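Local coordinates for uncharacterized protein (Sinorhizobium meliloti, PDB 3U5R) that is of unknown function but carries a thioredoxin-like domain of the AhpC/TSA family, which suggests an antioxidant or oxidoreductase role, at residues K26-L34 with Y139-F147; L156-D164 with T174-V185. All coordinates share one frame; numbering follows the deposited sequence.

Interaction 1: K26-L34 with Y139-F147; sequences KTQSNSITL and YGAACTPDF
Asn30 reaches across Ala142 with its amide, ND2 lying 3.8 Å from the methyl carbon Ala142 CB, and spends its polar end on the carbonyl of Gly140, two residues earlier. Asn30 ND2 donates to Gly140 O at 3.0 Å; the N-H...O angle is 147°, and the nitrogen stands above the carbonyl plane instead of lying within it. The side chain leaves CA with CG beside the backbone N (chi1 -69°), which carries the amide back over the 139-147 segment. One water completes the grip: it accepts from Asn30 N at 2.7 Å and donates both to Gly140 O and to Asp146 OD2. Gly140 O therefore accepts two hydrogen bonds, one from the Asn30 amide and one from the water. Next to these hydrogen bonds, the terminal methyl of Ile32, CD1, rests against the carbonyl oxygens of Tyr139 and Gly140. Gly140, with positive phi, is the C-prime residue of the Schellman motif that ends helix 134-139, so the N-terminal segment lies over the exit of that helix. Asp146 is held from its own segment as well, since Ala142 N donates to Asp146 OD2 at 3.0 Å, nearly straight at 168°. On the other carboxylate oxygen, Asp146 OD1 packs 3.2 Å from Ser29 CB. Farther along, Cys143 turns its sulfur between its own backbone N and carbonyl carbon, and SG comes to lie 3.7 Å from Ser29 N. Strands 27-28 and 143-144 are the outer members of a small antiparallel sheet and are joined through strand 199-202, so direct backbone pairing is not what brings these segments together. With a single direct hydrogen bond, a bridging water and methyl groups set against carbonyls, the chemistry implies an attachment that depends on backbone acceptors and on a buried carboxylate.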
# COMPACT_ATOMS: atom_id res chain seq x y z
N LYS A 26 -10.31 -9.37 11.14
CA LYS A 26 -8.82 -9.12 11.28
C LYS A 26 -8.01 -10.30 10.73
O LYS A 26 -8.33 -11.43 11.12
CB LYS A 26 -8.42 -9.03 12.74
CG LYS A 26 -8.74 -7.74 13.47
CD LYS A 26 -7.74 -7.55 14.64
CE LYS A 26 -8.14 -8.33 15.89
NZ LYS A 26 -9.20 -7.56 16.66
N THR A 27 -6.99 -10.05 9.89
CA THR A 27 -6.02 -11.09 9.45
C THR A 27 -4.67 -10.47 9.23
O THR A 27 -4.55 -9.24 9.10
CB THR A 27 -6.26 -11.71 8.03
OG1 THR A 27 -7.32 -11.06 7.34
CG2 THR A 27 -6.34 -13.28 8.03
N GLN A 28 -3.66 -11.35 9.19
CA GLN A 28 -2.29 -11.01 8.85
C GLN A 28 -2.11 -11.06 7.35
O GLN A 28 -2.77 -11.83 6.67
CB GLN A 28 -1.29 -12.04 9.41
CG GLN A 28 -1.36 -12.30 10.87
CD GLN A 28 -0.06 -12.98 11.39
OE1 GLN A 28 0.58 -13.77 10.67
NE2 GLN A 28 0.33 -12.65 12.63
N SER A 29 -1.13 -10.31 6.86
CA SER A 29 -0.77 -10.40 5.45
C SER A 29 -0.29 -11.85 5.20
O SER A 29 0.10 -12.56 6.16
CB SER A 29 0.32 -9.40 5.12
OG SER A 29 1.36 -9.44 6.08
N ASN A 30 -0.38 -12.28 3.95
CA ASN A 30 0.18 -13.56 3.50
C ASN A 30 1.71 -13.64 3.52
O ASN A 30 2.38 -12.61 3.46
CB ASN A 30 -0.33 -13.90 2.10
CG ASN A 30 -1.84 -14.23 2.08
OD1 ASN A 30 -2.37 -14.85 3.02
ND2 ASN A 30 -2.52 -13.88 0.98
N SER A 31 2.26 -14.88 3.58
CA SER A 31 3.70 -15.14 3.34
C SER A 31 3.95 -15.21 1.87
O SER A 31 3.72 -16.23 1.22
CB SER A 31 4.16 -16.46 3.91
OG SER A 31 3.72 -16.50 5.24
N ILE A 32 4.44 -14.13 1.34
CA ILE A 32 4.67 -14.05 -0.07
C ILE A 32 6.16 -14.15 -0.19
O ILE A 32 6.91 -13.48 0.56
CB ILE A 32 4.18 -12.69 -0.64
CG1 ILE A 32 2.69 -12.45 -0.29
CG2 ILE A 32 4.48 -12.61 -2.13
CD1 ILE A 32 1.69 -13.13 -1.25
N THR A 33 6.62 -14.93 -1.14
CA THR A 33 8.04 -15.17 -1.25
C THR A 33 8.77 -13.92 -1.71
O THR A 33 8.40 -13.35 -2.73
CB THR A 33 8.24 -16.37 -2.23
OG1 THR A 33 7.64 -17.49 -1.56
CG2 THR A 33 9.74 -16.63 -2.42
N LEU A 34 9.83 -13.52 -1.00
CA LEU A 34 10.64 -12.41 -1.50
C LEU A 34 11.23 -12.70 -2.90
O LEU A 34 11.64 -13.86 -3.17
CB LEU A 34 11.77 -12.02 -0.52
CG LEU A 34 11.29 -11.51 0.85
CD1 LEU A 34 12.52 -11.15 1.77
CD2 LEU A 34 10.32 -10.28 0.63
N TYR A 139 -1.58 -9.79 -6.47
CA TYR A 139 -0.49 -9.47 -5.51
C TYR A 139 -0.53 -10.41 -4.33
O TYR A 139 0.50 -10.58 -3.65
CB TYR A 139 -0.62 -7.97 -5.03
CG TYR A 139 0.10 -7.03 -5.97
CD1 TYR A 139 -0.41 -6.76 -7.20
CD2 TYR A 139 1.35 -6.50 -5.67
CE1 TYR A 139 0.22 -5.96 -8.09
CE2 TYR A 139 2.01 -5.67 -6.60
CZ TYR A 139 1.45 -5.42 -7.77
OH TYR A 139 2.10 -4.65 -8.69
N GLY A 140 -1.69 -11.06 -4.14
CA GLY A 140 -1.94 -11.89 -2.98
C GLY A 140 -2.05 -11.03 -1.70
O GLY A 140 -1.58 -11.47 -0.63
N ALA A 141 -2.68 -9.85 -1.82
CA ALA A 141 -3.11 -9.07 -0.66
C ALA A 141 -4.21 -9.77 0.12
O ALA A 141 -5.13 -10.40 -0.46
CB ALA A 141 -3.60 -7.63 -1.12
N ALA A 142 -4.13 -9.68 1.45
CA ALA A 142 -5.11 -10.33 2.32
C ALA A 142 -5.82 -9.35 3.28
O ALA A 142 -6.92 -9.61 3.70
CB ALA A 142 -4.45 -11.42 3.17
N CYS A 143 -5.18 -8.23 3.61
CA CYS A 143 -5.76 -7.30 4.60
C CYS A 143 -5.39 -5.85 4.26
O CYS A 143 -4.59 -5.57 3.32
CB CYS A 143 -5.17 -7.67 5.97
SG CYS A 143 -3.36 -7.48 6.05
N THR A 144 -5.95 -4.91 5.01
CA THR A 144 -5.59 -3.50 4.80
C THR A 144 -5.06 -3.06 6.15
O THR A 144 -5.76 -3.25 7.15
CB THR A 144 -6.83 -2.64 4.39
OG1 THR A 144 -7.81 -2.76 5.43
CG2 THR A 144 -7.44 -3.15 2.99
N PRO A 145 -3.87 -2.44 6.22
CA PRO A 145 -3.01 -2.12 5.10
C PRO A 145 -2.13 -3.32 4.79
O PRO A 145 -1.75 -4.06 5.72
CB PRO A 145 -2.12 -1.04 5.66
CG PRO A 145 -1.96 -1.42 7.17
CD PRO A 145 -3.28 -2.07 7.52
N ASP A 146 -1.77 -3.51 3.52
CA ASP A 146 -0.83 -4.58 3.11
C ASP A 146 0.22 -3.94 2.23
O ASP A 146 -0.13 -3.39 1.17
CB ASP A 146 -1.60 -5.67 2.32
CG ASP A 146 -0.99 -7.06 2.48
OD1 ASP A 146 0.21 -7.14 2.84
OD2 ASP A 146 -1.73 -8.04 2.29
N PHE A 147 1.47 -3.88 2.68
CA PHE A 147 2.51 -3.15 1.96
C PHE A 147 3.48 -4.06 1.22
O PHE A 147 4.04 -4.99 1.83
CB PHE A 147 3.34 -2.35 2.98
CG PHE A 147 2.54 -1.30 3.74
CD1 PHE A 147 2.27 -0.06 3.15
CD2 PHE A 147 2.10 -1.54 5.07
CE1 PHE A 147 1.55 0.93 3.85
CE2 PHE A 147 1.38 -0.54 5.77
CZ PHE A 147 1.09 0.69 5.14
O HOH W 1 -0.65 -10.51 1.93

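Interaction 2: L156-D164 with T174-V185; sequences LVYHGQFDD and TGADLRAAVDAV
Phe162 turns one ring face to the start of helix 176-186: Gly175 CA sits over the ring centre, 3.5 Å from the centroid and 15° off the normal, a CH-pi contact. Leu178 meets the same ring at its edge, CD1 being 3.7 Å from Phe162 CD1, and the two side chains cross at about a right angle. Leu178 CD2 packs obliquely against the Tyr158 ring, which also receives Ala181 CB. Strand 156-160 forms one border of the mixed central sheet of this thioredoxin-like fold, and the helix runs antiparallel to it, their axes 9.1 Å apart at closest. Beyond Tyr158, Val157 CG2 touches Val185 CG2. At the other end, Asp163 OD2 accepts from Thr174 N and Gly175 N, the latter, at the N-cap position, at 2.6 Å. CG lies between the backbone N and carbonyl carbon of Asp163 (chi1 54°), which aims the carboxylate at this turn. The extended Gln161 chain brings NE2 within 2.6 Å of Asp177 OD2, which lies in the amide plane, while NE2 stands above the carboxylate plane and also donates to Asp164 OD1. Tyr158 OH donates to Gln161 O and accepts from a water that also donates to Asp177 OD2.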
# COMPACT_ATOMS: atom_id res chain seq x y z
N LEU A 156 10.11 -8.22 -5.31
CA LEU A 156 9.64 -7.90 -3.94
C LEU A 156 10.77 -7.98 -2.92
O LEU A 156 11.44 -9.02 -2.80
CB LEU A 156 8.52 -8.85 -3.52
CG LEU A 156 7.85 -8.63 -2.14
CD1 LEU A 156 7.01 -7.34 -2.12
CD2 LEU A 156 6.92 -9.84 -1.82
N VAL A 157 11.02 -6.89 -2.19
CA VAL A 157 12.09 -6.87 -1.20
C VAL A 157 11.61 -6.69 0.19
O VAL A 157 12.35 -7.00 1.13
CB VAL A 157 13.15 -5.78 -1.47
CG1 VAL A 157 14.04 -6.17 -2.73
CG2 VAL A 157 12.49 -4.33 -1.73
N TYR A 158 10.40 -6.14 0.37
CA TYR A 158 9.87 -6.06 1.73
C TYR A 158 8.38 -6.23 1.65
O TYR A 158 7.74 -5.66 0.76
CB TYR A 158 10.24 -4.70 2.41
CG TYR A 158 9.60 -4.51 3.80
CD1 TYR A 158 10.29 -4.92 4.95
CD2 TYR A 158 8.32 -3.96 3.97
CE1 TYR A 158 9.74 -4.77 6.26
CE2 TYR A 158 7.74 -3.78 5.29
CZ TYR A 158 8.45 -4.19 6.40
OH TYR A 158 7.96 -4.09 7.64
N HIS A 159 7.84 -7.03 2.57
CA HIS A 159 6.43 -7.31 2.64
C HIS A 159 6.11 -7.40 4.12
O HIS A 159 6.52 -8.31 4.82
CB HIS A 159 6.03 -8.60 1.86
CG HIS A 159 4.58 -8.93 1.95
ND1 HIS A 159 3.59 -7.96 1.86
CD2 HIS A 159 3.94 -10.09 2.19
CE1 HIS A 159 2.41 -8.53 2.01
NE2 HIS A 159 2.60 -9.82 2.20
N GLY A 160 5.43 -6.38 4.65
CA GLY A 160 5.08 -6.46 6.08
C GLY A 160 4.60 -5.11 6.61
O GLY A 160 4.14 -4.25 5.87
N GLN A 161 4.68 -4.99 7.93
CA GLN A 161 4.12 -3.87 8.70
C GLN A 161 4.78 -2.53 8.34
O GLN A 161 6.00 -2.40 7.93
CB GLN A 161 4.26 -4.19 10.22
CG GLN A 161 5.69 -3.99 10.77
CD GLN A 161 5.76 -4.33 12.29
OE1 GLN A 161 4.80 -4.80 12.86
NE2 GLN A 161 6.88 -4.09 12.89
N PHE A 162 4.02 -1.48 8.50
CA PHE A 162 4.56 -0.10 8.32
C PHE A 162 5.54 0.15 9.48
O PHE A 162 6.65 0.77 9.34
CB PHE A 162 3.32 0.84 8.33
CG PHE A 162 3.61 2.28 8.08
CD1 PHE A 162 4.15 2.70 6.86
CD2 PHE A 162 3.25 3.25 9.04
CE1 PHE A 162 4.41 4.09 6.62
CE2 PHE A 162 3.48 4.64 8.83
CZ PHE A 162 4.04 5.08 7.60
N ASP A 163 5.12 -0.29 10.66
CA ASP A 163 5.95 -0.24 11.88
C ASP A 163 5.18 -1.00 12.94
O ASP A 163 4.15 -1.63 12.62
CB ASP A 163 6.14 1.22 12.33
CG ASP A 163 4.76 1.96 12.51
OD1 ASP A 163 3.71 1.27 12.77
OD2 ASP A 163 4.73 3.21 12.39
N ASP A 164 5.59 -0.87 14.20
CA ASP A 164 5.07 -1.76 15.28
C ASP A 164 3.73 -1.21 15.86
O ASP A 164 3.14 -1.84 16.77
CB ASP A 164 6.10 -1.86 16.47
CG ASP A 164 7.37 -2.73 16.17
OD1 ASP A 164 7.24 -3.77 15.48
OD2 ASP A 164 8.52 -2.42 16.73
N THR A 174 5.43 5.72 13.30
CA THR A 174 6.70 6.25 12.80
C THR A 174 6.96 5.81 11.38
O THR A 174 7.76 6.43 10.68
CB THR A 174 7.91 5.65 13.57
OG1 THR A 174 7.90 4.21 13.38
CG2 THR A 174 7.86 5.98 15.15
N GLY A 175 6.37 4.70 10.95
CA GLY A 175 6.76 4.15 9.66
C GLY A 175 8.17 3.59 9.62
O GLY A 175 8.69 3.32 8.53
N ALA A 176 8.80 3.38 10.78
CA ALA A 176 10.26 3.05 10.78
C ALA A 176 10.65 1.78 10.02
O ALA A 176 11.65 1.80 9.32
CB ALA A 176 10.86 3.01 12.25
N ASP A 177 9.86 0.70 10.12
CA ASP A 177 10.17 -0.54 9.35
C ASP A 177 10.19 -0.29 7.84
O ASP A 177 11.17 -0.65 7.15
CB ASP A 177 9.19 -1.70 9.68
CG ASP A 177 9.33 -2.23 11.15
OD1 ASP A 177 9.79 -1.46 11.98
OD2 ASP A 177 8.92 -3.38 11.50
N LEU A 178 9.14 0.36 7.32
CA LEU A 178 9.08 0.67 5.89
C LEU A 178 10.12 1.68 5.49
O LEU A 178 10.78 1.53 4.46
CB LEU A 178 7.69 1.19 5.48
CG LEU A 178 6.94 0.55 4.37
CD1 LEU A 178 5.91 1.55 3.84
CD2 LEU A 178 7.78 -0.12 3.29
N ARG A 179 10.31 2.71 6.31
CA ARG A 179 11.36 3.69 6.04
C ARG A 179 12.71 3.03 5.94
O ARG A 179 13.42 3.27 5.00
CB ARG A 179 11.39 4.78 7.11
CG ARG A 179 10.13 5.70 6.96
CD ARG A 179 10.02 6.70 8.22
NE ARG A 179 8.95 7.70 8.05
CZ ARG A 179 9.05 8.83 7.36
NH1 ARG A 179 10.18 9.22 6.80
NH2 ARG A 179 8.01 9.67 7.38
N ALA A 180 13.08 2.20 6.92
CA ALA A 180 14.36 1.50 6.85
C ALA A 180 14.51 0.68 5.55
O ALA A 180 15.56 0.73 4.89
CB ALA A 180 14.59 0.62 8.14
N ALA A 181 13.46 -0.02 5.14
CA ALA A 181 13.45 -0.83 3.90
C ALA A 181 13.63 0.07 2.63
O ALA A 181 14.48 -0.19 1.77
CB ALA A 181 12.14 -1.63 3.81
N VAL A 182 12.88 1.18 2.55
CA VAL A 182 13.06 2.11 1.45
C VAL A 182 14.48 2.69 1.36
O VAL A 182 15.08 2.71 0.26
CB VAL A 182 12.00 3.26 1.50
CG1 VAL A 182 12.29 4.28 0.35
CG2 VAL A 182 10.62 2.64 1.33
N ASP A 183 15.02 3.12 2.52
CA ASP A 183 16.37 3.66 2.61
C ASP A 183 17.39 2.62 2.06
O ASP A 183 18.29 2.98 1.30
CB ASP A 183 16.74 3.96 4.05
CG ASP A 183 16.02 5.23 4.62
OD1 ASP A 183 15.37 5.97 3.85
OD2 ASP A 183 16.12 5.50 5.82
N ALA A 184 17.28 1.37 2.51
CA ALA A 184 18.14 0.30 2.07
C ALA A 184 18.02 0.18 0.54
O ALA A 184 19.05 0.09 -0.18
CB ALA A 184 17.68 -1.03 2.72
N VAL A 185 16.80 0.09 0.02
CA VAL A 185 16.64 -0.04 -1.45
C VAL A 185 17.28 1.17 -2.17
O VAL A 185 18.02 1.02 -3.17
CB VAL A 185 15.15 -0.14 -1.95
CG1 VAL A 185 15.09 -0.05 -3.50
CG2 VAL A 185 14.48 -1.43 -1.43
O HOH W 2 8.82 -5.55 9.74

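Interactions 1 and 2 follow one another along the chain, with centres about 14 Å apart, and they meet at the neighbouring strands 146-150 and 156-160 of the mixed sheet. His159 makes the connection. Its side chain turns away from the helix of interaction 2 and enters interaction 1, where His159 ND1 lies 3.0 Å from Phe147 O, a probable hydrogen bond, and NE2 packs 3.1 Å from Asn30 O. Phe147 CD2 also approaches Gly160 O at 3.5 Å. Strand 156-160 thus has the 174-185 helix on one side and the N-terminal segment of interaction 1 on the other.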